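Local atomic coordinates of galactitol 1-phosphate 5-dehydrogenase (Escherichia coli, PDB entry 4UEJ), a protein that oxidises galactitol 1-phosphate to D-tagatose 6-phosphate with NAD+ as acceptor and binds two zinc ions per subunit. Residues Val18-Ile22 and Glu119-Val123; Ile22-Val28 and Ala67-Val72; Val28-Ser34 and Phe61-Ala67; Phe142-Val148 and Thr171-Leu175. All coordinates share one frame; numbering follows the deposited sequence. Where two conformers were deposited one is given.

How the contacts relate
Contacts 1, 2 and 3 build one end of the GroES-like domain, whereas contact 4 lies beside the catalytic site. Strand 27-36 is common ground: it pairs with strand 60-68 in contacts 2 and 3, which share V28 and A67, and with strand 120-124 of contact 1 along its other edge. I22 belongs to both contacts 1 and 2. Centres of contacts 1 and 3 are about 9 Å apart. Contact 4 is about 20 Å from contact 3 between centres, yet only about 6 Å between nearest atoms; F61 and E144 lie near the zinc ligand H59, and the side chains of F61 and V148 are about 10 and 5 Å from a bound zinc ion.

Contact 1 of 4, residues Val18-Ile22 and Glu119-Val123; sequences VIPEI and EYIVV
On the outer side of the GroES-like domain, I19, P20 and I22 of the loop leading into strand 27-36 lie against Y120 and V122 of strand 120-124. The two segments run in the same direction, but no hydrogen bond joins them, and hydrophobic side chains carry the contact. I19 takes the first position, and both its branches lean on the same side of the Y120 ring. Its CD1 comes within 3.4 Å of Y120 CD1, approaching the ring obliquely, while CG2 lies 3.9 Å from Y120 CG near the root of the ring. The first torsion (chi1 -42°) sets CG2 anti to the backbone N, and CG1 carries CD1 to the CD1-CE1 side of the ring. P20 comes next. Its CB is directed toward the strand, and its side chain slides past V122 in the opposite direction, with CG 4.1 Å from I121 CA. I121 itself turns to the other side of the strand, where it packs on I32 and F61 in the domain interior, so the loop rests on the face formed by Y120 and V122. The carbonyl of P20 is held from elsewhere in the fold by a hydrogen bond from R29 NH1, which ties the loop to the neighbouring strand. V122 CG2 is the methyl on which the rest of the loop converges: it lies 3.7 Å from P20 CB, 3.6 Å from P20 O and 3.6 Å from E21 O, with I22 N a little farther off at 4.2 Å.

Contact 2 of 4, residues Ile22-Val28 and Ala67-Val72; sequences IKHQDEV and AVGSGV
V28 and V68 form the last antiparallel, non-hydrogen-bonded pair at the outer end of the sheet of the GroES-like domain, where one chain enters its strand from a type I turn, H24 to E27, and the other leaves its strand into one, G69 to V72. The two turns are laced together by backbone bonds: G69 N donates to E27 O at 2.7 Å, and G71 N to Q25 O at 2.9 Å. The second approaches off the carbonyl plane by 30°. At G69 the chains come close enough for its CA to lie 3.4 Å from Q25 O. Apolar side chains flank this core. I22 reaches across with its extended end (chi2 175°), setting CD1 3.5 Å from V68 C and close to A67 CB. On the other flank V28 CG1 lies 3.9 Å from V68 CG1 and meets V72 CG2 as the V28 and V72 side chains cross at about a right angle. E27 looks away from the partner, its OE1 accepting from K23 N and its OE2 in a salt bridge with K124. At the exposed end Q25 CB lies 3.6 Å from S70 OG, and one water bridges Q25 OE1 and S70 OG, 2.6 Å from each.

Contact 3 of 4, residues Val28-Ser34 and Phe61-Ala67; sequences VRVKIAS and FSGYIDA
R29 and A67 head a ladder of backbone hydrogen bonds between two antiparallel strands, with R29 N donating to A67 O almost straight. D66 N answers to R29 O at 2.7 Å, and A67 N adds a weak bond to the same oxygen, so D66 and A67 together face one residue: a classic beta bulge. K31 and Y64 exchange bonds in both directions. A second classic bulge follows where S62 O accepts from both A33 N and S34 N, the former on a lone pair in the carbonyl plane, the latter from above it. Next to the K31-Y64 pair, G63 CA lies 3.1 Å from K31 O. These strands, 27-36 and 60-68, are neighbours in the mixed sheet of the GroES-like domain, and their short segments cross at 137°. The charged interaction lies beside R29: its chain, turned about CG-CD (chi3 58°), brings the guanidinium side-on to D66, so that NE at 2.9 Å and NH2 at 3.1 Å both grip OD2, with A67 CB over one guanidinium face. The two flat groups stay 47° apart. Apolar contacts occupy the side of V28, V30 and I65, where I65 CD1 touches V28 CG2 at 4.0 Å and V30 CG2 at 4.1 Å. Farther along, I32 places CD1 over one face of the F61 ring, 4.0 Å from F61 CD2.

Contact 4 of 4, residues Phe142-Val148 and Thr171-Leu175; sequences FIEPITV and TIGLL
P145 and L175 lie at the close-fitting centre of a helix-helix contact between helix 143-155, carrying E144, a zinc ligand by similarity, and helix 171-182; the short segments 143-148 and 171-175 cross at -69°. The latter helix is the first of the nucleotide-binding Rossmann-type domain, and G173 within it fits the glycine-rich turn pattern of that fold. L175 works with both methyls: CD1 lies 3.9 Å from P145 CB and near the backbone N of I146, while CD2 lies 3.9 Å from I146 CG1, the I146 and L175 side chains crossing at about a right angle. I172 fits in beside them in one of its two modelled conformers, its CD1 turned towards P145 CB and its CG2, anti to the backbone N (chi1 -62°), 3.8 Å from V148 CG1; because the residue is split, both of these contacts are less certain. Toward the edges the packing slackens. F142 offers its ring edge to the other helix, with CE2 4.4 Å from T171 CG2 and CD2 4.5 Å from L175 CD1. Beside the apolar patch a water spans the two backbones, 2.8 Å from P145 O and 3.0 Å from I172 O, though further acceptors nearby compete for its two protons. V148, partly exposed, stands close to the bound glycerol and a zinc ion. Around this interface helix 297-307 packs on I143 and I146, E60 of strand 60-68 meets E144 and P145, and K341 of strand 341-344 touches F142 and T171.

Contact 1 of 4, residues Val18-Ile22 and Glu119-Val123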
# COMPACT_ATOMS: atom_id res chain seq x y z
N VAL A 18 28.76 2.30 -36.70
CA VAL A 18 29.98 1.59 -36.38
C VAL A 18 29.79 0.73 -35.13
O VAL A 18 29.02 1.09 -34.22
CB VAL A 18 31.17 2.57 -36.20
CG1 VAL A 18 31.01 3.39 -34.93
CG2 VAL A 18 32.50 1.83 -36.20
N ILE A 19 30.45 -0.42 -35.09
CA ILE A 19 30.51 -1.24 -33.89
C ILE A 19 31.10 -0.41 -32.76
O ILE A 19 32.15 0.21 -32.93
CB ILE A 19 31.39 -2.49 -34.07
CG1 ILE A 19 31.12 -3.15 -35.43
CG2 ILE A 19 31.17 -3.47 -32.94
CD1 ILE A 19 29.88 -3.94 -35.48
N PRO A 20 30.42 -0.37 -31.60
CA PRO A 20 30.97 0.37 -30.47
C PRO A 20 32.24 -0.28 -29.92
O PRO A 20 32.35 -1.51 -29.93
CB PRO A 20 29.84 0.34 -29.43
CG PRO A 20 29.02 -0.86 -29.80
CD PRO A 20 29.09 -0.94 -31.30
N GLU A 21 33.18 0.53 -29.45
CA GLU A 21 34.43 0.01 -28.92
C GLU A 21 34.42 0.03 -27.39
O GLU A 21 33.71 0.83 -26.78
CB GLU A 21 35.62 0.80 -29.45
CG GLU A 21 35.79 0.72 -30.97
CD GLU A 21 36.06 -0.69 -31.47
OE1 GLU A 21 36.68 -1.49 -30.73
OE2 GLU A 21 35.67 -1.01 -32.61
N ILE A 22 35.19 -0.86 -26.80
CA ILE A 22 35.39 -0.86 -25.36
C ILE A 22 36.26 0.33 -25.00
O ILE A 22 37.33 0.50 -25.58
CB ILE A 22 36.04 -2.17 -24.87
CG1 ILE A 22 35.06 -3.33 -25.05
CG2 ILE A 22 36.47 -2.05 -23.42
CD1 ILE A 22 35.66 -4.68 -24.72
N GLU A 119 23.15 -5.09 -33.16
CA GLU A 119 23.98 -6.28 -33.32
C GLU A 119 25.01 -6.42 -32.21
O GLU A 119 25.32 -7.52 -31.77
CB GLU A 119 24.69 -6.27 -34.67
CG GLU A 119 23.79 -6.48 -35.85
CD GLU A 119 24.57 -6.54 -37.14
OE1 GLU A 119 25.26 -7.55 -37.37
OE2 GLU A 119 24.51 -5.56 -37.91
N TYR A 120 25.54 -5.28 -31.78
CA TYR A 120 26.52 -5.25 -30.70
C TYR A 120 26.21 -4.12 -29.73
O TYR A 120 25.64 -3.10 -30.10
CB TYR A 120 27.94 -5.06 -31.23
CG TYR A 120 28.43 -6.16 -32.14
CD1 TYR A 120 28.14 -6.14 -33.49
CD2 TYR A 120 29.22 -7.20 -31.65
CE1 TYR A 120 28.60 -7.13 -34.34
CE2 TYR A 120 29.69 -8.20 -32.50
CZ TYR A 120 29.38 -8.16 -33.84
OH TYR A 120 29.83 -9.14 -34.70
N ILE A 121 26.61 -4.32 -28.48
CA ILE A 121 26.52 -3.24 -27.51
C ILE A 121 27.70 -3.30 -26.54
O ILE A 121 28.21 -4.37 -26.24
CB ILE A 121 25.17 -3.30 -26.75
CG1 ILE A 121 24.95 -2.03 -25.92
CG2 ILE A 121 25.08 -4.59 -25.89
CD1 ILE A 121 23.59 -1.96 -25.23
N VAL A 122 28.15 -2.14 -26.08
CA VAL A 122 29.16 -2.09 -25.04
C VAL A 122 28.49 -1.67 -23.73
O VAL A 122 27.75 -0.70 -23.70
CB VAL A 122 30.30 -1.13 -25.40
CG1 VAL A 122 31.19 -0.88 -24.19
CG2 VAL A 122 31.11 -1.69 -26.56
N VAL A 123 28.73 -2.43 -22.66
CA VAL A 123 28.15 -2.16 -21.35
C VAL A 123 29.16 -2.45 -20.24
O VAL A 123 30.22 -3.03 -20.51
CB VAL A 123 26.88 -3.01 -21.08
CG1 VAL A 123 25.82 -2.78 -22.16
CG2 VAL A 123 27.22 -4.48 -20.98

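Contact 2 of 4, residues Ile22-Val28 and Ala67-Val72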
# COMPACT_ATOMS: atom_id res chain seq x y z
N ILE A 22 35.19 -0.86 -26.80
CA ILE A 22 35.39 -0.86 -25.36
C ILE A 22 36.26 0.33 -25.00
O ILE A 22 37.33 0.50 -25.58
CB ILE A 22 36.04 -2.17 -24.87
CG1 ILE A 22 35.06 -3.33 -25.05
CG2 ILE A 22 36.47 -2.05 -23.42
CD1 ILE A 22 35.66 -4.68 -24.72
N LYS A 23 35.79 1.16 -24.07
CA LYS A 23 36.51 2.39 -23.74
C LYS A 23 37.06 2.40 -22.32
O LYS A 23 37.89 3.26 -21.98
CB LYS A 23 35.60 3.60 -23.96
CG LYS A 23 35.41 3.93 -25.43
CD LYS A 23 34.44 5.07 -25.63
CE LYS A 23 34.38 5.48 -27.10
NZ LYS A 23 33.43 6.60 -27.32
N HIS A 24 36.62 1.45 -21.50
CA HIS A 24 37.03 1.37 -20.10
C HIS A 24 37.33 -0.05 -19.67
O HIS A 24 36.75 -1.01 -20.20
CB HIS A 24 35.94 1.95 -19.20
CG HIS A 24 35.69 3.41 -19.43
ND1 HIS A 24 34.70 3.88 -20.26
CD2 HIS A 24 36.33 4.50 -18.94
CE1 HIS A 24 34.73 5.20 -20.27
NE2 HIS A 24 35.71 5.60 -19.48
N GLN A 25 38.20 -0.19 -18.68
CA GLN A 25 38.72 -1.51 -18.31
C GLN A 25 37.63 -2.43 -17.78
O GLN A 25 37.78 -3.65 -17.82
CB GLN A 25 39.83 -1.37 -17.28
CG GLN A 25 39.37 -0.87 -15.92
CD GLN A 25 40.51 -0.82 -14.91
OE1 GLN A 25 41.60 -1.31 -15.18
NE2 GLN A 25 40.25 -0.24 -13.75
N ASP A 26 36.53 -1.84 -17.31
CA ASP A 26 35.46 -2.63 -16.70
C ASP A 26 34.26 -2.82 -17.63
O ASP A 26 33.17 -3.17 -17.17
CB ASP A 26 35.02 -1.98 -15.37
CG ASP A 26 34.36 -0.62 -15.55
OD1 ASP A 26 34.54 0.03 -16.60
OD2 ASP A 26 33.66 -0.18 -14.61
N GLU A 27 34.47 -2.61 -18.92
CA GLU A 27 33.40 -2.83 -19.89
C GLU A 27 33.55 -4.15 -20.64
O GLU A 27 34.62 -4.73 -20.69
CB GLU A 27 33.34 -1.68 -20.89
CG GLU A 27 32.85 -0.39 -20.29
CD GLU A 27 32.84 0.75 -21.28
OE1 GLU A 27 33.61 0.71 -22.26
OE2 GLU A 27 32.05 1.69 -21.08
N VAL A 28 32.44 -4.61 -21.22
CA VAL A 28 32.46 -5.74 -22.14
C VAL A 28 31.67 -5.39 -23.39
O VAL A 28 30.84 -4.48 -23.36
CB VAL A 28 31.85 -7.01 -21.52
CG1 VAL A 28 32.58 -7.40 -20.25
CG2 VAL A 28 30.37 -6.79 -21.22
N ALA A 67 34.07 -9.30 -26.62
CA ALA A 67 35.35 -8.79 -26.14
C ALA A 67 35.19 -8.26 -24.71
O ALA A 67 34.07 -7.94 -24.29
CB ALA A 67 35.87 -7.69 -27.05
N VAL A 68 36.29 -8.20 -23.96
CA VAL A 68 36.24 -7.67 -22.60
C VAL A 68 37.33 -6.63 -22.35
O VAL A 68 38.39 -6.66 -22.97
CB VAL A 68 36.38 -8.79 -21.54
CG1 VAL A 68 35.25 -9.79 -21.67
CG2 VAL A 68 37.73 -9.48 -21.64
N GLY A 69 37.05 -5.71 -21.43
CA GLY A 69 38.04 -4.75 -20.99
C GLY A 69 39.14 -5.43 -20.22
O GLY A 69 38.98 -6.56 -19.74
N SER A 70 40.26 -4.75 -20.08
CA SER A 70 41.46 -5.33 -19.47
C SER A 70 41.28 -5.60 -17.98
O SER A 70 42.06 -6.34 -17.38
CB SER A 70 42.65 -4.40 -19.70
OG SER A 70 42.35 -3.08 -19.27
N GLY A 71 40.26 -5.00 -17.37
CA GLY A 71 40.00 -5.21 -15.96
C GLY A 71 38.99 -6.31 -15.69
O GLY A 71 38.66 -6.59 -14.54
N VAL A 72 38.49 -6.93 -16.76
CA VAL A 72 37.50 -8.00 -16.62
C VAL A 72 38.17 -9.37 -16.63
O VAL A 72 38.74 -9.78 -17.64
CB VAL A 72 36.44 -7.94 -17.74
CG1 VAL A 72 35.48 -9.13 -17.63
CG2 VAL A 72 35.66 -6.63 -17.69
O HOH W 1 42.87 -3.00 -16.74

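Contact 3 of 4, residues Val28-Ser34 and Phe61-Ala67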
# COMPACT_ATOMS: atom_id res chain seq x y z
N VAL A 28 32.44 -4.61 -21.22
CA VAL A 28 32.46 -5.74 -22.14
C VAL A 28 31.67 -5.39 -23.39
O VAL A 28 30.84 -4.48 -23.36
CB VAL A 28 31.85 -7.01 -21.52
CG1 VAL A 28 32.58 -7.40 -20.25
CG2 VAL A 28 30.37 -6.79 -21.22
N ARG A 29 31.91 -6.10 -24.48
CA ARG A 29 31.06 -5.96 -25.65
C ARG A 29 30.27 -7.24 -25.86
O ARG A 29 30.82 -8.33 -25.79
CB ARG A 29 31.86 -5.62 -26.91
CG ARG A 29 30.97 -5.40 -28.13
CD ARG A 29 31.68 -4.68 -29.27
NE ARG A 29 32.85 -5.40 -29.74
CZ ARG A 29 34.08 -4.90 -29.75
NH1 ARG A 29 34.29 -3.66 -29.32
NH2 ARG A 29 35.10 -5.63 -30.19
N VAL A 30 28.99 -7.08 -26.11
CA VAL A 30 28.12 -8.23 -26.32
C VAL A 30 27.62 -8.30 -27.76
O VAL A 30 27.10 -7.33 -28.29
CB VAL A 30 26.90 -8.20 -25.38
CG1 VAL A 30 26.05 -9.43 -25.58
CG2 VAL A 30 27.36 -8.08 -23.93
N LYS A 31 27.78 -9.46 -28.39
CA LYS A 31 27.14 -9.70 -29.66
C LYS A 31 25.74 -10.23 -29.36
O LYS A 31 25.59 -11.31 -28.79
CB LYS A 31 27.94 -10.68 -30.50
CG LYS A 31 27.34 -10.95 -31.86
CD LYS A 31 28.22 -11.91 -32.66
CE LYS A 31 27.47 -12.54 -33.81
NZ LYS A 31 28.33 -13.48 -34.59
N ILE A 32 24.73 -9.45 -29.72
CA ILE A 32 23.37 -9.73 -29.28
C ILE A 32 22.71 -10.85 -30.10
O ILE A 32 22.72 -10.83 -31.34
CB ILE A 32 22.52 -8.45 -29.33
CG1 ILE A 32 23.09 -7.44 -28.32
CG2 ILE A 32 21.07 -8.73 -29.01
CD1 ILE A 32 22.44 -6.09 -28.35
N ALA A 33 22.15 -11.83 -29.39
CA ALA A 33 21.56 -13.02 -30.02
C ALA A 33 20.04 -12.98 -30.05
O ALA A 33 19.41 -13.48 -30.98
CB ALA A 33 22.03 -14.28 -29.31
N SER A 34 19.46 -12.38 -29.01
CA SER A 34 18.01 -12.38 -28.84
C SER A 34 17.63 -11.19 -27.97
O SER A 34 18.21 -10.99 -26.91
CB SER A 34 17.54 -13.68 -28.19
OG SER A 34 16.13 -13.68 -28.00
N PHE A 61 17.58 -8.69 -23.24
CA PHE A 61 18.34 -9.37 -24.27
C PHE A 61 19.47 -10.25 -23.77
O PHE A 61 19.90 -10.14 -22.62
CB PHE A 61 18.89 -8.36 -25.30
CG PHE A 61 19.87 -7.35 -24.76
CD1 PHE A 61 19.43 -6.12 -24.30
CD2 PHE A 61 21.24 -7.58 -24.81
CE1 PHE A 61 20.33 -5.16 -23.84
CE2 PHE A 61 22.15 -6.63 -24.35
CZ PHE A 61 21.71 -5.42 -23.89
N SER A 62 19.92 -11.13 -24.65
CA SER A 62 21.04 -12.02 -24.37
C SER A 62 21.97 -12.07 -25.57
O SER A 62 21.62 -11.63 -26.66
CB SER A 62 20.55 -13.43 -24.04
OG SER A 62 19.80 -13.95 -25.12
N GLY A 63 23.14 -12.63 -25.36
CA GLY A 63 24.11 -12.75 -26.43
C GLY A 63 25.39 -13.32 -25.89
O GLY A 63 25.43 -13.87 -24.79
N TYR A 64 26.45 -13.19 -26.68
CA TYR A 64 27.75 -13.72 -26.30
C TYR A 64 28.75 -12.61 -26.14
O TYR A 64 28.74 -11.63 -26.90
CB TYR A 64 28.24 -14.73 -27.34
CG TYR A 64 27.34 -15.93 -27.47
CD1 TYR A 64 27.48 -17.02 -26.63
CD2 TYR A 64 26.34 -15.96 -28.43
CE1 TYR A 64 26.66 -18.13 -26.75
CE2 TYR A 64 25.51 -17.06 -28.55
CZ TYR A 64 25.67 -18.14 -27.71
OH TYR A 64 24.84 -19.23 -27.82
N ILE A 65 29.63 -12.76 -25.15
CA ILE A 65 30.71 -11.80 -24.98
C ILE A 65 31.60 -11.83 -26.23
O ILE A 65 32.12 -12.88 -26.62
CB ILE A 65 31.56 -12.11 -23.73
CG1 ILE A 65 30.70 -12.00 -22.46
CG2 ILE A 65 32.76 -11.16 -23.67
CD1 ILE A 65 30.08 -10.64 -22.25
N ASP A 66 31.75 -10.66 -26.85
CA ASP A 66 32.55 -10.51 -28.05
C ASP A 66 33.97 -10.09 -27.69
O ASP A 66 34.94 -10.46 -28.35
CB ASP A 66 31.92 -9.48 -28.99
CG ASP A 66 32.74 -9.25 -30.24
OD1 ASP A 66 32.79 -10.16 -31.10
OD2 ASP A 66 33.34 -8.16 -30.36
N ALA A 67 34.07 -9.30 -26.62
CA ALA A 67 35.35 -8.79 -26.14
C ALA A 67 35.19 -8.26 -24.71
O ALA A 67 34.07 -7.94 -24.29
CB ALA A 67 35.87 -7.69 -27.05

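Contact 4 of 4, residues Phe142-Val148 and Thr171-Leu175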
# COMPACT_ATOMS: atom_id res chain seq x y z
N PHE A 142 14.74 -13.62 -21.65
CA PHE A 142 13.55 -13.61 -20.80
C PHE A 142 13.89 -13.47 -19.33
O PHE A 142 12.99 -13.31 -18.50
CB PHE A 142 12.72 -14.88 -21.01
CG PHE A 142 11.92 -14.86 -22.28
CD1 PHE A 142 12.48 -15.28 -23.47
CD2 PHE A 142 10.62 -14.38 -22.28
CE1 PHE A 142 11.75 -15.26 -24.64
CE2 PHE A 142 9.88 -14.36 -23.46
CZ PHE A 142 10.45 -14.80 -24.64
N ILE A 143 15.18 -13.51 -19.00
CA ILE A 143 15.56 -13.44 -17.59
C ILE A 143 15.14 -12.14 -16.94
O ILE A 143 14.57 -12.15 -15.85
CB ILE A 143 17.06 -13.64 -17.42
CG1 ILE A 143 17.43 -15.06 -17.81
CG2 ILE A 143 17.48 -13.37 -15.97
CD1 ILE A 143 18.82 -15.43 -17.41
N GLU A 144 15.40 -11.01 -17.61
CA GLU A 144 15.02 -9.72 -17.08
C GLU A 144 13.49 -9.62 -16.83
O GLU A 144 13.08 -9.26 -15.72
CB GLU A 144 15.54 -8.61 -18.00
CG GLU A 144 15.64 -7.24 -17.36
CD GLU A 144 14.35 -6.48 -17.41
OE1 GLU A 144 13.40 -6.95 -18.07
OE2 GLU A 144 14.27 -5.41 -16.76
N PRO A 145 12.65 -9.98 -17.83
CA PRO A 145 11.22 -9.90 -17.50
C PRO A 145 10.75 -10.91 -16.44
O PRO A 145 9.80 -10.59 -15.70
CB PRO A 145 10.53 -10.14 -18.87
CG PRO A 145 11.58 -10.70 -19.76
CD PRO A 145 12.88 -10.11 -19.28
N ILE A 146 11.40 -12.07 -16.32
CA ILE A 146 11.09 -12.99 -15.22
C ILE A 146 11.34 -12.31 -13.88
O ILE A 146 10.52 -12.38 -12.97
CB ILE A 146 11.92 -14.26 -15.30
CG1 ILE A 146 11.47 -15.08 -16.50
CG2 ILE A 146 11.72 -15.13 -14.04
CD1 ILE A 146 12.44 -16.15 -16.85
N THR A 147 12.47 -11.62 -13.78
CA THR A 147 12.82 -11.04 -12.49
C THR A 147 11.88 -9.93 -12.06
O THR A 147 11.85 -9.62 -10.89
CB THR A 147 14.26 -10.48 -12.46
OG1 THR A 147 14.39 -9.39 -13.39
CG2 THR A 147 15.28 -11.60 -12.76
N VAL A 148 11.13 -9.34 -12.99
CA VAL A 148 10.15 -8.32 -12.61
C VAL A 148 9.13 -8.92 -11.62
O VAL A 148 8.91 -8.37 -10.52
CB VAL A 148 9.42 -7.77 -13.83
CG1 VAL A 148 8.31 -6.83 -13.40
CG2 VAL A 148 10.41 -7.03 -14.74
N THR A 171 3.34 -10.45 -21.18
CA THR A 171 4.44 -11.37 -20.89
C THR A 171 4.84 -11.41 -19.41
O THR A 171 5.04 -12.47 -18.84
CB THR A 171 5.67 -11.04 -21.72
OG1 THR A 171 5.30 -11.08 -23.11
CG2 THR A 171 6.76 -12.07 -21.47
N ILE A 172 4.96 -10.23 -18.80
CA ILE A 172 5.32 -10.16 -17.39
C ILE A 172 4.33 -10.96 -16.54
O ILE A 172 4.73 -11.76 -15.70
CB ILE A 172 5.36 -8.71 -16.89
CG1 ILE A 172 6.41 -7.91 -17.65
CG2 ILE A 172 5.65 -8.67 -15.39
CD1 ILE A 172 7.79 -8.47 -17.47
N GLY A 173 3.05 -10.74 -16.78
CA GLY A 173 2.01 -11.47 -16.06
C GLY A 173 2.02 -12.97 -16.27
O GLY A 173 1.87 -13.75 -15.33
N LEU A 174 2.19 -13.41 -17.52
CA LEU A 174 2.22 -14.83 -17.78
C LEU A 174 3.43 -15.47 -17.13
O LEU A 174 3.35 -16.58 -16.63
CB LEU A 174 2.22 -15.10 -19.29
CG LEU A 174 0.91 -14.73 -19.97
CD1 LEU A 174 1.03 -14.80 -21.50
CD2 LEU A 174 -0.20 -15.67 -19.49
N LEU A 175 4.57 -14.78 -17.15
CA LEU A 175 5.77 -15.30 -16.47
C LEU A 175 5.52 -15.41 -14.96
O LEU A 175 5.90 -16.39 -14.33
CB LEU A 175 6.99 -14.43 -16.75
CG LEU A 175 7.52 -14.55 -18.19
CD1 LEU A 175 8.49 -13.39 -18.49
CD2 LEU A 175 8.21 -15.87 -18.40
O HOH W 2 7.49 -11.56 -14.50